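Local structure of DNA helicase RecQ (Deinococcus radiodurans, 4Q48) at residues Gly39-Lys52 / Leu174-Arg188. The protein probably couples ATP hydrolysis to the unwinding of duplex DNA, moving along it in the 3'-5' direction, as a helicase of the RecQ subfamily. Numbering follows the deposited sequence.
Sequences GGNALVLMPTGGGK and LPRVALTATADERTR
V44 and L179 lie side by side on neighbouring parallel strands, 42-45 and 176-180, inside the first RecA-like (P-loop NTPase) domain of the helicase core. Backbone bonds zip the strands together; the straightest runs from V44 N to A178 O. Each face of the sheet has its own relief. On one, the A42 methyl is a low spot filled by V177 CG2, 3.6 Å from A42 CB. V44 CG2 also meets V177 CG2, while V44 CG1 packs on L179 CD2. Helix 29-37 covers A42, V44 and V177. On the other face, L45 CD2 is the bump. It wedges between T180 CG2 and A183 CB. At the start of the strands, N41 OD1 accepts from R176 N at 2.9 Å, with the donor 50° out of the amide carbonyl plane. N41 CG stands beside its own backbone N (chi1 -69°), which brings the amide to R176. R176 NE hydrogen-bonds L195 O. With an alanine here, R176 N would probably lose this acceptor and the guanidinium the amide lying over one of its faces. At the other end is the P-loop, whose G49, G51 and K52 bind ADP. K52 NZ salt-bridges D145, and K52 O touches L179 CD2 at 3.4 Å.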
loop_
_atom_site.group_PDB
_atom_site.type_symbol
_atom_site.label_atom_id
_atom_site.label_comp_id
_atom_site.label_asym_id
_atom_site.label_seq_id
_atom_site.Cartn_x
_atom_site.Cartn_y
_atom_site.Cartn_z
ATOM N N GLY A 39 21.401 -8.855 -14.497
ATOM C CA GLY A 39 21.207 -10.142 -13.852
ATOM C C GLY A 39 20.870 -10.141 -12.375
ATOM O O GLY A 39 20.841 -11.203 -11.745
ATOM N N GLY A 40 20.604 -8.964 -11.815
ATOM C CA GLY A 40 20.362 -8.862 -10.386
ATOM C C GLY A 40 18.951 -9.248 -9.969
ATOM O O GLY A 40 18.117 -9.604 -10.805
ATOM N N ASN A 41 18.697 -9.200 -8.662
ATOM C CA ASN A 41 17.354 -9.367 -8.115
ATOM C C ASN A 41 16.889 -8.021 -7.616
ATOM O O ASN A 41 17.705 -7.121 -7.422
ATOM C CB ASN A 41 17.322 -10.378 -6.972
ATOM C CG ASN A 41 17.573 -11.797 -7.434
ATOM O OD1 ASN A 41 17.538 -12.090 -8.635
ATOM N ND2 ASN A 41 17.807 -12.695 -6.477
ATOM N N ALA A 42 15.588 -7.874 -7.401
ATOM C CA ALA A 42 15.053 -6.573 -7.005
ATOM C C ALA A 42 13.696 -6.671 -6.314
ATOM O O ALA A 42 12.907 -7.583 -6.572
ATOM C CB ALA A 42 14.962 -5.662 -8.208
ATOM N N LEU A 43 13.459 -5.733 -5.405
ATOM C CA LEU A 43 12.152 -5.528 -4.802
ATOM C C LEU A 43 11.681 -4.145 -5.180
ATOM O O LEU A 43 12.313 -3.150 -4.829
ATOM C CB LEU A 43 12.196 -5.674 -3.296
ATOM C CG LEU A 43 10.834 -5.490 -2.641
ATOM C CD1 LEU A 43 9.803 -6.347 -3.348
ATOM C CD2 LEU A 43 10.881 -5.836 -1.164
ATOM N N VAL A 44 10.598 -4.093 -5.944
ATOM C CA VAL A 44 10.100 -2.836 -6.478
ATOM C C VAL A 44 8.705 -2.494 -5.936
ATOM O O VAL A 44 7.764 -3.283 -6.043
ATOM C CB VAL A 44 10.088 -2.860 -8.020
ATOM C CG1 VAL A 44 9.424 -1.610 -8.574
ATOM C CG2 VAL A 44 11.506 -2.979 -8.545
ATOM N N LEU A 45 8.589 -1.324 -5.316
ATOM C CA LEU A 45 7.332 -0.908 -4.720
ATOM C C LEU A 45 6.925 0.394 -5.390
ATOM O O LEU A 45 7.640 1.403 -5.324
ATOM C CB LEU A 45 7.492 -0.768 -3.209
ATOM C CG LEU A 45 8.217 -1.989 -2.603
ATOM C CD1 LEU A 45 9.607 -1.591 -2.145
ATOM C CD2 LEU A 45 7.476 -2.670 -1.472
ATOM N N MET A 46 5.841 0.322 -6.161
ATOM C CA MET A 46 5.379 1.480 -6.925
ATOM C C MET A 46 3.868 1.596 -6.958
ATOM O O MET A 46 3.162 0.601 -6.856
ATOM C CB MET A 46 5.909 1.411 -8.359
ATOM C CG MET A 46 7.373 1.779 -8.482
ATOM S SD MET A 46 7.897 2.245 -10.148
ATOM C CE MET A 46 6.391 2.913 -10.833
ATOM N N PRO A 47 3.358 2.815 -7.127
ATOM C CA PRO A 47 1.937 2.919 -7.469
ATOM C C PRO A 47 1.665 2.159 -8.788
ATOM O O PRO A 47 2.591 1.970 -9.609
ATOM C CB PRO A 47 1.701 4.424 -7.627
ATOM C CG PRO A 47 3.057 5.078 -7.640
ATOM C CD PRO A 47 4.062 4.111 -7.097
ATOM N N THR A 48 0.418 1.765 -9.021
ATOM C CA THR A 48 0.088 1.079 -10.268
ATOM C C THR A 48 0.249 2.007 -11.476
ATOM O O THR A 48 -0.031 3.208 -11.394
ATOM C CB THR A 48 -1.319 0.521 -10.214
ATOM O OG1 THR A 48 -1.492 -0.159 -8.960
ATOM C CG2 THR A 48 -1.531 -0.457 -11.343
ATOM N N GLY A 49 0.744 1.453 -12.582
ATOM C CA GLY A 49 0.950 2.215 -13.803
ATOM C C GLY A 49 1.930 1.537 -14.741
ATOM O O GLY A 49 2.746 0.706 -14.317
ATOM N N GLY A 50 1.855 1.881 -16.022
ATOM C CA GLY A 50 2.714 1.278 -17.026
ATOM C C GLY A 50 4.189 1.609 -16.834
ATOM O O GLY A 50 5.041 1.168 -17.625
ATOM N N GLY A 51 4.480 2.404 -15.801
ATOM C CA GLY A 51 5.840 2.713 -15.407
ATOM C C GLY A 51 6.339 1.551 -14.555
ATOM O O GLY A 51 7.477 1.097 -14.704
ATOM N N LYS A 52 5.467 1.028 -13.694
ATOM C CA LYS A 52 5.784 -0.176 -12.933
ATOM C C LYS A 52 5.955 -1.413 -13.809
ATOM O O LYS A 52 6.677 -2.328 -13.442
ATOM C CB LYS A 52 4.712 -0.457 -11.884
ATOM C CG LYS A 52 5.233 -1.262 -10.705
ATOM C CD LYS A 52 4.148 -1.598 -9.720
ATOM C CE LYS A 52 3.214 -2.641 -10.295
ATOM N NZ LYS A 52 2.544 -3.413 -9.224
ATOM N N LEU A 174 18.709 -17.406 -12.604
ATOM C CA LEU A 174 17.859 -16.395 -13.258
ATOM C C LEU A 174 17.398 -15.293 -12.299
ATOM O O LEU A 174 17.023 -15.576 -11.154
ATOM C CB LEU A 174 16.641 -17.052 -13.898
ATOM C CG LEU A 174 16.936 -18.012 -15.056
ATOM C CD1 LEU A 174 15.647 -18.597 -15.606
ATOM C CD2 LEU A 174 17.766 -17.372 -16.159
ATOM N N PRO A 175 17.372 -14.038 -12.781
ATOM C CA PRO A 175 16.949 -12.882 -11.977
ATOM C C PRO A 175 15.488 -12.956 -11.542
ATOM O O PRO A 175 14.655 -13.446 -12.307
ATOM C CB PRO A 175 17.141 -11.691 -12.936
ATOM C CG PRO A 175 18.067 -12.163 -13.966
ATOM C CD PRO A 175 17.774 -13.629 -14.139
ATOM N N ARG A 176 15.205 -12.476 -10.334
ATOM C CA ARG A 176 13.844 -12.371 -9.808
ATOM C C ARG A 176 13.530 -10.913 -9.486
ATOM O O ARG A 176 14.187 -10.325 -8.627
ATOM C CB ARG A 176 13.667 -13.171 -8.518
ATOM C CG ARG A 176 13.209 -14.587 -8.671
ATOM C CD ARG A 176 13.181 -15.310 -7.319
ATOM N NE ARG A 176 14.332 -15.021 -6.458
ATOM C CZ ARG A 176 15.540 -15.547 -6.599
ATOM N NH1 ARG A 176 15.783 -16.397 -7.589
ATOM N NH2 ARG A 176 16.509 -15.212 -5.759
ATOM N N VAL A 177 12.533 -10.315 -10.128
ATOM C CA VAL A 177 12.108 -9.001 -9.652
ATOM C C VAL A 177 10.646 -9.066 -9.215
ATOM O O VAL A 177 9.775 -9.554 -9.945
ATOM C CB VAL A 177 12.322 -7.887 -10.715
ATOM C CG1 VAL A 177 11.502 -8.143 -11.977
ATOM C CG2 VAL A 177 11.985 -6.543 -10.123
ATOM N N ALA A 178 10.406 -8.652 -7.979
ATOM C CA ALA A 178 9.065 -8.662 -7.392
ATOM C C ALA A 178 8.578 -7.233 -7.255
ATOM O O ALA A 178 9.276 -6.368 -6.720
ATOM C CB ALA A 178 9.049 -9.382 -6.035
ATOM N N LEU A 179 7.400 -6.966 -7.787
ATOM C CA LEU A 179 6.881 -5.612 -7.756
ATOM C C LEU A 179 5.535 -5.555 -7.054
ATOM O O LEU A 179 4.712 -6.470 -7.204
ATOM C CB LEU A 179 6.761 -5.061 -9.178
ATOM C CG LEU A 179 7.905 -5.390 -10.143
ATOM C CD1 LEU A 179 7.532 -6.609 -10.988
ATOM C CD2 LEU A 179 8.240 -4.202 -11.018
ATOM N N THR A 180 5.331 -4.551 -6.210
ATOM C CA THR A 180 4.031 -4.422 -5.558
ATOM C C THR A 180 3.600 -2.956 -5.430
ATOM O O THR A 180 4.421 -2.034 -5.503
ATOM C CB THR A 180 4.010 -5.102 -4.156
ATOM O OG1 THR A 180 2.684 -5.042 -3.604
ATOM C CG2 THR A 180 5.003 -4.452 -3.205
ATOM N N ALA A 181 2.302 -2.757 -5.225
ATOM C CA ALA A 181 1.731 -1.428 -5.037
ATOM C C ALA A 181 1.233 -1.293 -3.609
ATOM O O ALA A 181 0.786 -0.225 -3.196
ATOM C CB ALA A 181 0.609 -1.163 -6.029
ATOM N N THR A 182 1.281 -2.385 -2.855
ATOM C CA THR A 182 0.848 -2.319 -1.474
ATOM C C THR A 182 2.047 -2.756 -0.652
ATOM O O THR A 182 2.375 -3.945 -0.557
ATOM C CB THR A 182 -0.365 -3.213 -1.188
ATOM O OG1 THR A 182 0.080 -4.490 -0.688
ATOM C CG2 THR A 182 -1.208 -3.388 -2.467
ATOM N N ALA A 183 2.622 -1.787 0.043
ATOM C CA ALA A 183 3.923 -1.960 0.674
ATOM C C ALA A 183 3.864 -1.979 2.201
ATOM O O ALA A 183 4.754 -1.439 2.868
ATOM C CB ALA A 183 4.875 -0.863 0.187
ATOM N N ASP A 184 2.803 -2.579 2.743
ATOM C CA ASP A 184 2.711 -2.875 4.177
ATOM C C ASP A 184 4.040 -3.441 4.732
ATOM O O ASP A 184 4.684 -4.284 4.107
ATOM C CB ASP A 184 1.543 -3.830 4.433
ATOM C CG ASP A 184 1.050 -3.783 5.862
ATOM O OD1 ASP A 184 1.740 -3.191 6.707
ATOM O OD2 ASP A 184 -0.038 -4.325 6.145
ATOM N N GLU A 185 4.454 -2.938 5.892
ATOM C CA GLU A 185 5.809 -3.114 6.407
ATOM C C GLU A 185 6.088 -4.548 6.839
ATOM O O GLU A 185 7.167 -5.076 6.577
ATOM C CB GLU A 185 5.994 -2.158 7.587
ATOM C CG GLU A 185 7.295 -2.195 8.357
ATOM C CD GLU A 185 7.167 -1.431 9.687
ATOM O OE1 GLU A 185 6.302 -0.519 9.788
ATOM O OE2 GLU A 185 7.924 -1.737 10.638
ATOM N N ARG A 186 5.111 -5.179 7.480
ATOM C CA ARG A 186 5.053 -6.638 7.632
ATOM C C ARG A 186 4.938 -7.442 6.343
ATOM O O ARG A 186 5.300 -8.621 6.302
ATOM C CB ARG A 186 3.914 -7.009 8.585
ATOM C CG ARG A 186 4.357 -6.896 10.038
ATOM C CD ARG A 186 3.218 -7.057 11.016
ATOM N NE ARG A 186 2.148 -6.130 10.677
ATOM C CZ ARG A 186 1.071 -5.924 11.423
ATOM N NH1 ARG A 186 0.919 -6.580 12.565
ATOM N NH2 ARG A 186 0.157 -5.049 11.026
ATOM N N THR A 187 4.384 -6.821 5.314
ATOM C CA THR A 187 4.258 -7.466 4.013
ATOM C C THR A 187 5.549 -7.366 3.196
ATOM O O THR A 187 5.965 -8.340 2.571
ATOM C CB THR A 187 3.100 -6.862 3.217
ATOM O OG1 THR A 187 1.947 -6.763 4.067
ATOM C CG2 THR A 187 2.789 -7.729 2.005
ATOM N N ARG A 188 6.195 -6.204 3.239
ATOM C CA ARG A 188 7.503 -6.014 2.607
ATOM C C ARG A 188 8.491 -7.049 3.135
ATOM O O ARG A 188 9.351 -7.539 2.406
ATOM C CB ARG A 188 8.030 -4.606 2.894
ATOM C CG ARG A 188 7.216 -3.481 2.292
ATOM C CD ARG A 188 8.051 -2.221 2.188
ATOM N NE ARG A 188 8.358 -1.702 3.525
ATOM C CZ ARG A 188 7.537 -0.910 4.215
ATOM N NH1 ARG A 188 6.390 -0.528 3.683
ATOM N NH2 ARG A 188 7.862 -0.473 5.429
#